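Long-range contacts in DegT/DnrJ/EryC1/StrS aminotransferase (Brucella abortus 2308, PDB 4QGR), which probably works as a pyridoxal-phosphate-dependent aminotransferase of the DegT/DnrJ/EryC1 family, moving amino groups between substrates: residues 72-76 with 220-225; 277-282 with 371-375; 294-298 with 354-358. All coordinates share one frame. Residue numbers count along the deposited sequence, not the author numbering.

Interaction 1: 72-76 with 220-225; sequences MPLMT and TLRSVL
M72, T76 and V224 give up most surface where helix 68-76 crosses helix 215-224. Over these segments the axes approach to 9.6 Å, their N-to-C directions 110° apart, and the CA atoms pair M72 with L221 (6.6 Å) and T76 with T220 (6.5 Å). M72, in the m,t,m rotamer, lays a long flexible chain across the second helix: its CG lies 3.6 Å from V224 CG1 and its SD 3.5 Å from L225 CB. P73 N cannot donate to the preceding turn, so the helix kinks here. This is the α/β layering of the large domain of fold-type I PLP enzymes: both helices pack on strands 59-63 and 208-212 of the central sheet, M72 and L221 sharing M210. One turn on, T76 (chi1 p) sends OG1 back to P73 O at 2.8 Å, satisfying its hydroxyl within the helix and leaving the methyl for the interface. T76 CG2 meets T220 CG2 at 3.4 Å, L221 CD2 at 3.5 Å and V224 CG2 at 3.8 Å. T220 OG1 likewise bonds to E216 O. Branched and compact, V224 (chi1 t) also receives M75 CE on CG1 at 4.1 Å, while M75 touches L101 of the second subunit.

Interaction 2: 277-282 with 371-375; sequences ALKDVV and IGVIR
A two-pronged salt bridge joins R375 of helix 364-377 to D280, with R375 NH1 2.8 Å from D280 OD1 and R375 NH2 3.1 Å from D280 OD2, both bonds nearly straight. Carboxylate and guanidinium match in shape, so two parallel bonds form at the edge of the arginine. A weak, bent third bond runs from R375 NH1 to A277 O at 2.6 Å; a carbonyl near the end of helix 247-278 offers just such an acceptor. R375 adopts m,t,p with chi4 near 79°, curling its long chain across, and D280 takes chi1 p to meet it. The backbone first folds over on itself, V281 N and V282 N both donating to L278 O (3.0 and 3.1 Å), and then becomes extended at V282 (phi/psi -140/169). The contact thus ties the finish of the long helix to the C-terminal helix of the smaller, C-terminal domain of this aminotransferase fold. CA atoms pair L278 with I371 (6.9 Å) and V281 with R375 (6.5 Å). Beneath the charges, I374 (m,t) is the main apolar contact: its CG2 lies 3.7 Å from L278 CD2, 4.1 Å from V282 CG1 and 4.3 Å from V281 CG2. Small A277 lets I371 come close, CB to CD1 at 3.6 Å. On another side I374 packs against L308 and L312 of helix 305-314.

Interaction 3: 294-298 with 354-358; sequences AWAQY and LSLPM
One direct backbone hydrogen bond joins the segments, L356 N to Y298 O at 2.9 Å, and the same Y298 O receives a CA-H...O contact from S355 CA at 3.2 Å. Water supplies more links. Water 2 accepts from Y298 N (2.8 Å) and donates to L356 O and Q297 OE1 (both 2.7 Å), so it fills the gap where the chains splay apart; water 1 bridges A296 O (2.9 Å) and M358 O (2.8 Å). W295, with left-handed angles (48/48), turns the chain before it runs into Y298. Here strands 298-301 and 353-356 form a two-stranded antiparallel sheet in the smaller domain, with helix 247-278 against it. The Q297 side chain lies about 5 Å from that of Q173, which binds PLP. Long, flexible M358 (t,p,p) reaches both aromatic residues: its CE is 3.6 Å from Y298 CB and its CG 4.0 Å from W295 CB. M358 SD also makes an oblique Met-aromatic contact, 5.4 Å from the centroid of the W295 five-membered ring. L356 CD1 sits at the edge of the Y298 ring, 3.8 Å from Y298 CD1. Buried polar ends are satisfied nearby, Y298 OH by N275 and S355 OG by S299, while the Y298 ring stacks on Y274.

Interactions 2 and 3 adjoin, their centres 15 Å apart: I374 CD1 lies 3.7 Å and L278 CD1 4.2 Å from L356 CD1, so the helix pairing and the small sheet share one hydrophobic interior. Interaction 1 stands on the other side of the chain's centre, its centre 46 Å from that of interaction 2 and 32 Å from that of interaction 3. Interactions 1 and 3 both flank cofactor-binding residues: side chain to side chain, L225 is about 6 Å from N242, and Q297 about 5 Å from Q173 and about 6 Å from K199, predicted to carry the cofactor but not linked to it in this structure. Interaction 2 is remote from these sites.

Interaction 1: 72-76 with 220-225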
ATOM      1  N   MET A  72       9.085   2.679  -5.536  1.00 11.73           N
ATOM      2  CA  MET A  72       9.150   1.887  -6.759  1.00 12.35           C
ATOM      3  C   MET A  72      10.215   2.328  -7.768  1.00 12.41           C
ATOM      4  O   MET A  72      10.905   1.475  -8.366  1.00 13.95           O
ATOM      5  CB  MET A  72       7.768   1.737  -7.385  1.00 12.58           C
ATOM      6  CG  MET A  72       6.853   0.868  -6.523  1.00 12.89           C
ATOM      7  SD  MET A  72       5.301   0.507  -7.383  1.00 13.27           S
ATOM      8  CE  MET A  72       4.266   1.919  -7.009  1.00 13.05           C
ATOM      9  N   PRO A  73      10.379   3.646  -7.983  1.00 12.41           N
ATOM     10  CA  PRO A  73      11.436   4.049  -8.898  1.00 13.30           C
ATOM     11  C   PRO A  73      12.842   3.631  -8.417  1.00 13.68           C
ATOM     12  O   PRO A  73      13.696   3.334  -9.264  1.00 13.87           O
ATOM     13  CB  PRO A  73      11.304   5.556  -8.941  1.00 13.16           C
ATOM     14  CG  PRO A  73       9.850   5.800  -8.702  1.00 13.14           C
ATOM     15  CD  PRO A  73       9.433   4.738  -7.729  1.00 12.56           C
ATOM     16  N   LEU A  74      13.077   3.645  -7.094  1.00 13.07           N
ATOM     17  CA  LEU A  74      14.368   3.166  -6.581  1.00 13.73           C
ATOM     18  C   LEU A  74      14.547   1.691  -6.903  1.00 14.60           C
ATOM     19  O   LEU A  74      15.654   1.249  -7.281  1.00 15.57           O
ATOM     20  CB  LEU A  74      14.460   3.378  -5.058  1.00 13.53           C
ATOM     21  CG  LEU A  74      14.449   4.832  -4.590  1.00 13.45           C
ATOM     22  CD1 LEU A  74      14.374   4.914  -3.063  1.00 13.70           C
ATOM     23  CD2 LEU A  74      15.690   5.557  -5.029  1.00 13.68           C
ATOM     24  N   MET A  75      13.465   0.911  -6.779  1.00 14.57           N
ATOM     25  CA  MET A  75      13.524  -0.502  -7.092  1.00 15.47           C
ATOM     26  C   MET A  75      13.827  -0.762  -8.566  1.00 16.36           C
ATOM     27  O   MET A  75      14.654  -1.639  -8.907  1.00 16.09           O
ATOM     28  CB  MET A  75      12.248  -1.239  -6.690  1.00 15.22           C
ATOM     29  CG  MET A  75      11.953  -1.231  -5.205  1.00 15.27           C
ATOM     30  SD  MET A  75      10.346  -1.884  -4.816  1.00 15.60           S
ATOM     31  CE  MET A  75      10.480  -3.593  -5.283  1.00 16.17           C
ATOM     32  N   THR A  76      13.190  -0.016  -9.442  1.00 17.45           N
ATOM     33  CA  THR A  76      13.415  -0.217 -10.885  1.00 18.66           C
ATOM     34  C   THR A  76      14.849   0.083 -11.271  1.00 19.33           C
ATOM     35  O   THR A  76      15.355  -0.521 -12.213  1.00 18.31           O
ATOM     36  CB  THR A  76      12.510   0.631 -11.793  1.00 20.19           C
ATOM     37  OG1 THR A  76      12.818   2.017 -11.628  1.00 22.14           O
ATOM     38  CG2 THR A  76      11.091   0.390 -11.484  1.00 21.20           C
ATOM     39  N   THR A 220       8.263  -0.659 -16.557  1.00 17.58           N
ATOM     40  CA  THR A 220       8.890  -1.291 -15.398  1.00 17.77           C
ATOM     41  C   THR A 220       8.108  -0.942 -14.147  1.00 15.97           C
ATOM     42  O   THR A 220       7.907  -1.786 -13.287  1.00 15.59           O
ATOM     43  CB  THR A 220      10.395  -0.917 -15.288  1.00 18.74           C
ATOM     44  OG1 THR A 220      11.070  -1.282 -16.539  1.00 20.77           O
ATOM     45  CG2 THR A 220      10.993  -1.657 -14.218  1.00 19.67           C
ATOM     46  N   LEU A 221       7.656   0.298 -14.039  1.00 15.75           N
ATOM     47  CA  LEU A 221       6.881   0.707 -12.837  1.00 14.71           C
ATOM     48  C   LEU A 221       5.543  -0.056 -12.772  1.00 15.24           C
ATOM     49  O   LEU A 221       5.084  -0.472 -11.706  1.00 14.14           O
ATOM     50  CB  LEU A 221       6.648   2.220 -12.785  1.00 14.52           C
ATOM     51  CG  LEU A 221       7.926   2.996 -12.538  1.00 14.53           C
ATOM     52  CD1 LEU A 221       7.667   4.474 -12.748  1.00 14.49           C
ATOM     53  CD2 LEU A 221       8.485   2.760 -11.137  1.00 14.69           C
ATOM     54  N   ARG A 222       4.943  -0.282 -13.936  1.00 15.69           N
ATOM     55  CA  ARG A 222       3.682  -0.983 -13.988  1.00 15.84           C
ATOM     56  C   ARG A 222       3.863  -2.453 -13.632  1.00 15.83           C
ATOM     57  O   ARG A 222       2.933  -3.088 -13.124  1.00 16.14           O
ATOM     58  CB  ARG A 222       2.973  -0.832 -15.338  1.00 16.52           C
ATOM     59  CG  ARG A 222       2.507   0.602 -15.626  1.00 16.51           C
ATOM     60  CD  ARG A 222       1.575   0.682 -16.841  1.00 17.00           C
ATOM     61  NE  ARG A 222       1.399   2.051 -17.350  1.00 17.33           N
ATOM     62  CZ  ARG A 222       0.585   2.961 -16.800  1.00 17.27           C
ATOM     63  NH1 ARG A 222      -0.113   2.679 -15.694  1.00 16.38           N
ATOM     64  NH2 ARG A 222       0.505   4.160 -17.332  1.00 17.79           N
ATOM     65  N   SER A 223       5.054  -2.985 -13.900  1.00 15.94           N
ATOM     66  CA  SER A 223       5.379  -4.329 -13.482  1.00 16.31           C
ATOM     67  C   SER A 223       5.580  -4.379 -11.965  1.00 16.01           C
ATOM     68  O   SER A 223       4.995  -5.207 -11.294  1.00 16.11           O
ATOM     69  CB  SER A 223       6.643  -4.804 -14.215  1.00 16.87           C
ATOM     70  OG  SER A 223       7.189  -5.989 -13.657  1.00 16.91           O
ATOM     71  N   VAL A 224       6.372  -3.466 -11.434  1.00 15.94           N
ATOM     72  CA  VAL A 224       6.722  -3.475 -10.028  1.00 16.35           C
ATOM     73  C   VAL A 224       5.492  -3.358  -9.131  1.00 15.46           C
ATOM     74  O   VAL A 224       5.426  -3.997  -8.066  1.00 16.60           O
ATOM     75  CB  VAL A 224       7.757  -2.350  -9.707  1.00 17.07           C
ATOM     76  CG1 VAL A 224       7.953  -2.148  -8.207  1.00 17.52           C
ATOM     77  CG2 VAL A 224       9.098  -2.693 -10.343  1.00 19.07           C
ATOM     78  N   LEU A 225       4.512  -2.548  -9.531  1.00 14.91           N
ATOM     79  CA  LEU A 225       3.345  -2.337  -8.674  1.00 14.30           C
ATOM     80  C   LEU A 225       2.408  -3.515  -8.658  1.00 14.98           C
ATOM     81  O   LEU A 225       1.507  -3.573  -7.799  1.00 14.53           O
ATOM     82  CB  LEU A 225       2.607  -1.049  -9.044  1.00 13.86           C
ATOM     83  CG  LEU A 225       1.847  -1.056 -10.377  1.00 14.06           C
ATOM     84  CD1 LEU A 225       0.475  -1.676 -10.274  1.00 14.05           C
ATOM     85  CD2 LEU A 225       1.717   0.356 -10.893  1.00 14.28           C
TER

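Interaction 2: 277-282 with 371-375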
ATOM      1  N   ALA A 277      -0.363  41.160   3.403  1.00 24.80           N
ATOM      2  CA  ALA A 277      -0.880  41.688   4.661  1.00 24.78           C
ATOM      3  C   ALA A 277       0.054  41.400   5.828  1.00 24.35           C
ATOM      4  O   ALA A 277       0.009  42.107   6.843  1.00 25.58           O
ATOM      5  CB  ALA A 277      -2.263  41.116   4.937  1.00 25.26           C
ATOM      6  N   LEU A 278       0.884  40.361   5.704  1.00 22.52           N
ATOM      7  CA  LEU A 278       1.681  39.875   6.846  1.00 22.30           C
ATOM      8  C   LEU A 278       3.176  40.137   6.772  1.00 23.24           C
ATOM      9  O   LEU A 278       3.884  39.948   7.759  1.00 23.03           O
ATOM     10  CB  LEU A 278       1.447  38.358   7.027  1.00 21.18           C
ATOM     11  CG  LEU A 278       0.037  37.984   7.511  1.00 21.10           C
ATOM     12  CD1 LEU A 278      -0.162  36.482   7.427  1.00 20.96           C
ATOM     13  CD2 LEU A 278      -0.213  38.489   8.922  1.00 21.87           C
ATOM     14  N   LYS A 279       3.668  40.548   5.608  1.00 24.25           N
ATOM     15  CA  LYS A 279       5.092  40.615   5.369  1.00 26.05           C
ATOM     16  C   LYS A 279       5.878  41.522   6.324  1.00 26.30           C
ATOM     17  O   LYS A 279       7.081  41.309   6.516  1.00 25.88           O
ATOM     18  CB  LYS A 279       5.376  41.048   3.922  1.00 27.43           C
ATOM     19  CG  LYS A 279       4.917  42.431   3.575  1.00 29.95           C
ATOM     20  CD  LYS A 279       5.096  42.659   2.081  1.00 33.12           C
ATOM     21  CE  LYS A 279       4.459  43.977   1.665  1.00 36.00           C
ATOM     22  NZ  LYS A 279       4.617  44.170   0.193  1.00 38.23           N
ATOM     23  N   ASP A 280       5.218  42.500   6.915  1.00 26.51           N
ATOM     24  CA  ASP A 280       5.892  43.392   7.855  1.00 27.96           C
ATOM     25  C   ASP A 280       5.937  42.928   9.307  1.00 27.86           C
ATOM     26  O   ASP A 280       6.614  43.562  10.119  1.00 29.39           O
ATOM     27  CB  ASP A 280       5.260  44.789   7.800  1.00 30.10           C
ATOM     28  CG  ASP A 280       3.804  44.799   8.194  1.00 30.63           C
ATOM     29  OD1 ASP A 280       3.011  43.864   7.857  1.00 32.18           O
ATOM     30  OD2 ASP A 280       3.409  45.761   8.850  1.00 31.97           O
ATOM     31  N   VAL A 281       5.199  41.874   9.664  1.00 26.65           N
ATOM     32  CA  VAL A 281       5.205  41.361  11.033  1.00 25.73           C
ATOM     33  C   VAL A 281       5.748  39.922  11.151  1.00 24.57           C
ATOM     34  O   VAL A 281       6.161  39.518  12.229  1.00 24.08           O
ATOM     35  CB  VAL A 281       3.807  41.414  11.689  1.00 26.65           C
ATOM     36  CG1 VAL A 281       3.387  42.846  11.966  1.00 27.95           C
ATOM     37  CG2 VAL A 281       2.752  40.694  10.848  1.00 26.84           C
ATOM     38  N   VAL A 282       5.713  39.141  10.067  1.00 22.81           N
ATOM     39  CA  VAL A 282       6.290  37.811  10.069  1.00 21.32           C
ATOM     40  C   VAL A 282       6.986  37.565   8.730  1.00 21.19           C
ATOM     41  O   VAL A 282       6.816  38.324   7.796  1.00 20.72           O
ATOM     42  CB  VAL A 282       5.240  36.687  10.295  1.00 20.39           C
ATOM     43  CG1 VAL A 282       4.669  36.752  11.706  1.00 20.83           C
ATOM     44  CG2 VAL A 282       4.142  36.705   9.249  1.00 19.90           C
ATOM     45  N   ILE A 371      -5.423  37.303   9.752  1.00 20.35           N
ATOM     46  CA  ILE A 371      -4.476  38.415   9.613  1.00 21.17           C
ATOM     47  C   ILE A 371      -4.509  39.308  10.855  1.00 21.94           C
ATOM     48  O   ILE A 371      -3.475  39.724  11.353  1.00 22.76           O
ATOM     49  CB  ILE A 371      -4.738  39.219   8.310  1.00 21.85           C
ATOM     50  CG1 ILE A 371      -4.206  38.435   7.128  1.00 22.01           C
ATOM     51  CG2 ILE A 371      -4.096  40.602   8.339  1.00 22.99           C
ATOM     52  CD1 ILE A 371      -4.855  38.800   5.812  1.00 22.95           C
ATOM     53  N   GLY A 372      -5.695  39.597  11.339  1.00 22.25           N
ATOM     54  CA  GLY A 372      -5.860  40.514  12.456  1.00 23.16           C
ATOM     55  C   GLY A 372      -5.198  39.982  13.718  1.00 23.00           C
ATOM     56  O   GLY A 372      -4.601  40.718  14.478  1.00 22.98           O
ATOM     57  N   VAL A 373      -5.327  38.691  13.956  1.00 22.78           N
ATOM     58  CA  VAL A 373      -4.808  38.134  15.186  1.00 23.09           C
ATOM     59  C   VAL A 373      -3.295  38.137  15.135  1.00 22.89           C
ATOM     60  O   VAL A 373      -2.635  38.463  16.141  1.00 22.57           O
ATOM     61  CB  VAL A 373      -5.364  36.708  15.440  1.00 23.76           C
ATOM     62  CG1 VAL A 373      -4.677  36.064  16.637  1.00 24.46           C
ATOM     63  CG2 VAL A 373      -6.860  36.752  15.661  1.00 23.96           C
ATOM     64  N   ILE A 374      -2.733  37.805  13.963  1.00 22.16           N
ATOM     65  CA  ILE A 374      -1.292  37.752  13.814  1.00 22.06           C
ATOM     66  C   ILE A 374      -0.685  39.166  13.976  1.00 23.70           C
ATOM     67  O   ILE A 374       0.289  39.350  14.714  1.00 24.21           O
ATOM     68  CB  ILE A 374      -0.883  37.112  12.466  1.00 21.28           C
ATOM     69  CG1 ILE A 374      -1.352  35.653  12.420  1.00 20.86           C
ATOM     70  CG2 ILE A 374       0.634  37.190  12.253  1.00 21.82           C
ATOM     71  CD1 ILE A 374      -1.187  34.968  11.088  1.00 19.59           C
ATOM     72  N   ARG A 375      -1.274  40.150  13.311  1.00 23.86           N
ATOM     73  CA  ARG A 375      -0.800  41.530  13.390  1.00 25.99           C
ATOM     74  C   ARG A 375      -0.909  42.046  14.844  1.00 26.87           C
ATOM     75  O   ARG A 375       0.016  42.686  15.379  1.00 27.32           O
ATOM     76  CB  ARG A 375      -1.599  42.425  12.435  1.00 26.78           C
ATOM     77  CG  ARG A 375      -1.377  42.106  10.953  1.00 27.67           C
ATOM     78  CD  ARG A 375      -2.035  43.137  10.055  1.00 28.80           C
ATOM     79  NE  ARG A 375      -1.308  44.393  10.210  1.00 30.84           N
ATOM     80  CZ  ARG A 375      -0.145  44.656   9.623  1.00 31.23           C
ATOM     81  NH1 ARG A 375       0.421  43.781   8.793  1.00 31.35           N
ATOM     82  NH2 ARG A 375       0.468  45.791   9.863  1.00 34.59           N
TER

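Interaction 3: 294-298 with 354-358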
ATOM      1  N   ALA A 294       1.498  24.934  -5.299  1.00 13.65           N
ATOM      2  CA  ALA A 294       0.276  24.255  -4.946  1.00 13.57           C
ATOM      3  C   ALA A 294      -0.227  24.666  -3.555  1.00 13.66           C
ATOM      4  O   ALA A 294      -1.381  24.409  -3.247  1.00 12.91           O
ATOM      5  CB  ALA A 294       0.445  22.761  -4.998  1.00 13.20           C
ATOM      6  N   TRP A 295       0.603  25.356  -2.751  1.00 13.79           N
ATOM      7  CA  TRP A 295       0.183  25.763  -1.382  1.00 14.25           C
ATOM      8  C   TRP A 295      -0.435  24.616  -0.613  1.00 13.89           C
ATOM      9  O   TRP A 295      -1.469  24.779   0.025  1.00 14.62           O
ATOM     10  CB  TRP A 295      -0.770  26.959  -1.420  1.00 14.99           C
ATOM     11  CG  TRP A 295      -0.072  28.183  -2.016  1.00 15.10           C
ATOM     12  CD1 TRP A 295      -0.307  28.745  -3.229  1.00 15.68           C
ATOM     13  CD2 TRP A 295       0.978  28.913  -1.426  1.00 15.15           C
ATOM     14  NE1 TRP A 295       0.534  29.809  -3.433  1.00 16.66           N
ATOM     15  CE2 TRP A 295       1.338  29.929  -2.324  1.00 15.96           C
ATOM     16  CE3 TRP A 295       1.625  28.853  -0.184  1.00 15.10           C
ATOM     17  CZ2 TRP A 295       2.334  30.850  -2.047  1.00 16.64           C
ATOM     18  CZ3 TRP A 295       2.663  29.769   0.070  1.00 15.78           C
ATOM     19  CH2 TRP A 295       2.985  30.754  -0.840  1.00 15.93           C
ATOM     20  N   ALA A 296       0.217  23.463  -0.616  1.00 12.77           N
ATOM     21  CA  ALA A 296      -0.175  22.410   0.286  1.00 12.40           C
ATOM     22  C   ALA A 296      -0.223  22.918   1.710  1.00 12.44           C
ATOM     23  O   ALA A 296      -1.074  22.498   2.502  1.00 12.99           O
ATOM     24  CB  ALA A 296       0.780  21.258   0.163  1.00 12.52           C
ATOM     25  N   GLN A 297       0.710  23.811   2.053  1.00 12.59           N
ATOM     26  CA  GLN A 297       0.684  24.546   3.315  1.00 12.41           C
ATOM     27  C   GLN A 297       1.113  25.989   3.041  1.00 12.86           C
ATOM     28  O   GLN A 297       1.912  26.253   2.107  1.00 12.95           O
ATOM     29  CB  GLN A 297       1.670  23.966   4.366  1.00 12.78           C
ATOM     30  CG  GLN A 297       1.470  22.476   4.617  1.00 13.60           C
ATOM     31  CD  GLN A 297       0.187  22.109   5.299  1.00 14.37           C
ATOM     32  OE1 GLN A 297      -0.455  22.959   5.912  1.00 15.75           O
ATOM     33  NE2 GLN A 297      -0.174  20.795   5.247  1.00 13.95           N
ATOM     34  N   TYR A 298       0.650  26.893   3.900  1.00 12.68           N
ATOM     35  CA  TYR A 298       1.022  28.307   3.865  1.00 12.86           C
ATOM     36  C   TYR A 298       1.836  28.524   5.136  1.00 13.07           C
ATOM     37  O   TYR A 298       1.289  28.554   6.239  1.00 12.86           O
ATOM     38  CB  TYR A 298      -0.187  29.221   3.810  1.00 13.52           C
ATOM     39  CG  TYR A 298       0.256  30.680   3.788  1.00 13.55           C
ATOM     40  CD1 TYR A 298       0.485  31.374   4.982  1.00 14.51           C
ATOM     41  CD2 TYR A 298       0.583  31.296   2.611  1.00 13.69           C
ATOM     42  CE1 TYR A 298       0.956  32.703   4.971  1.00 14.74           C
ATOM     43  CE2 TYR A 298       1.067  32.620   2.592  1.00 14.47           C
ATOM     44  CZ  TYR A 298       1.274  33.295   3.780  1.00 14.88           C
ATOM     45  OH  TYR A 298       1.739  34.605   3.786  1.00 16.56           O
ATOM     46  N   LEU A 354       5.456  28.086  11.207  1.00 14.13           N
ATOM     47  CA  LEU A 354       4.057  27.772  11.495  1.00 14.12           C
ATOM     48  C   LEU A 354       3.235  27.812  10.226  1.00 13.61           C
ATOM     49  O   LEU A 354       3.441  28.689   9.401  1.00 13.35           O
ATOM     50  CB  LEU A 354       3.514  28.783  12.501  1.00 15.29           C
ATOM     51  CG  LEU A 354       2.089  28.491  13.025  1.00 15.67           C
ATOM     52  CD1 LEU A 354       2.028  27.173  13.787  1.00 15.94           C
ATOM     53  CD2 LEU A 354       1.591  29.640  13.889  1.00 17.20           C
ATOM     54  N   SER A 355       2.368  26.817  10.033  1.00 12.78           N
ATOM     55  CA  SER A 355       1.481  26.793   8.888  1.00 13.11           C
ATOM     56  C   SER A 355       0.059  27.235   9.254  1.00 13.23           C
ATOM     57  O   SER A 355      -0.457  26.881  10.302  1.00 13.39           O
ATOM     58  CB  SER A 355       1.482  25.420   8.215  1.00 12.66           C
ATOM     59  OG  SER A 355       2.819  25.048   7.868  1.00 12.79           O
ATOM     60  N   LEU A 356      -0.522  28.092   8.420  1.00 13.63           N
ATOM     61  CA  LEU A 356      -1.832  28.740   8.682  1.00 13.91           C
ATOM     62  C   LEU A 356      -2.921  28.069   7.835  1.00 13.59           C
ATOM     63  O   LEU A 356      -2.616  27.413   6.841  1.00 13.72           O
ATOM     64  CB  LEU A 356      -1.761  30.220   8.278  1.00 14.65           C
ATOM     65  CG  LEU A 356      -0.612  31.015   8.881  1.00 15.57           C
ATOM     66  CD1 LEU A 356      -0.702  32.482   8.453  1.00 16.18           C
ATOM     67  CD2 LEU A 356      -0.682  30.899  10.412  1.00 16.03           C
ATOM     68  N   PRO A 357      -4.199  28.239   8.196  1.00 13.72           N
ATOM     69  CA  PRO A 357      -5.248  27.700   7.368  1.00 13.09           C
ATOM     70  C   PRO A 357      -5.061  28.078   5.897  1.00 13.27           C
ATOM     71  O   PRO A 357      -4.776  29.215   5.571  1.00 13.18           O
ATOM     72  CB  PRO A 357      -6.512  28.332   7.942  1.00 13.55           C
ATOM     73  CG  PRO A 357      -6.168  28.535   9.408  1.00 13.70           C
ATOM     74  CD  PRO A 357      -4.729  28.958   9.377  1.00 13.91           C
ATOM     75  N   MET A 358      -5.148  27.101   5.025  1.00 13.45           N
ATOM     76  CA  MET A 358      -4.860  27.319   3.625  1.00 14.57           C
ATOM     77  C   MET A 358      -5.614  26.283   2.828  1.00 13.88           C
ATOM     78  O   MET A 358      -5.345  25.115   2.943  1.00 13.97           O
ATOM     79  CB  MET A 358      -3.386  27.178   3.343  1.00 15.98           C
ATOM     80  CG  MET A 358      -3.059  27.179   1.837  1.00 17.21           C
ATOM     81  SD  MET A 358      -3.754  28.511   0.790  1.00 23.20           S
ATOM     82  CE  MET A 358      -2.840  29.797   1.480  1.00 21.15           C
TER
HETATM   83  O   HOH W   1      -3.724  23.206   1.681  1.00 13.78           O
HETATM   84  O   HOH W   2      -1.091  25.547   5.688  1.00 12.26           O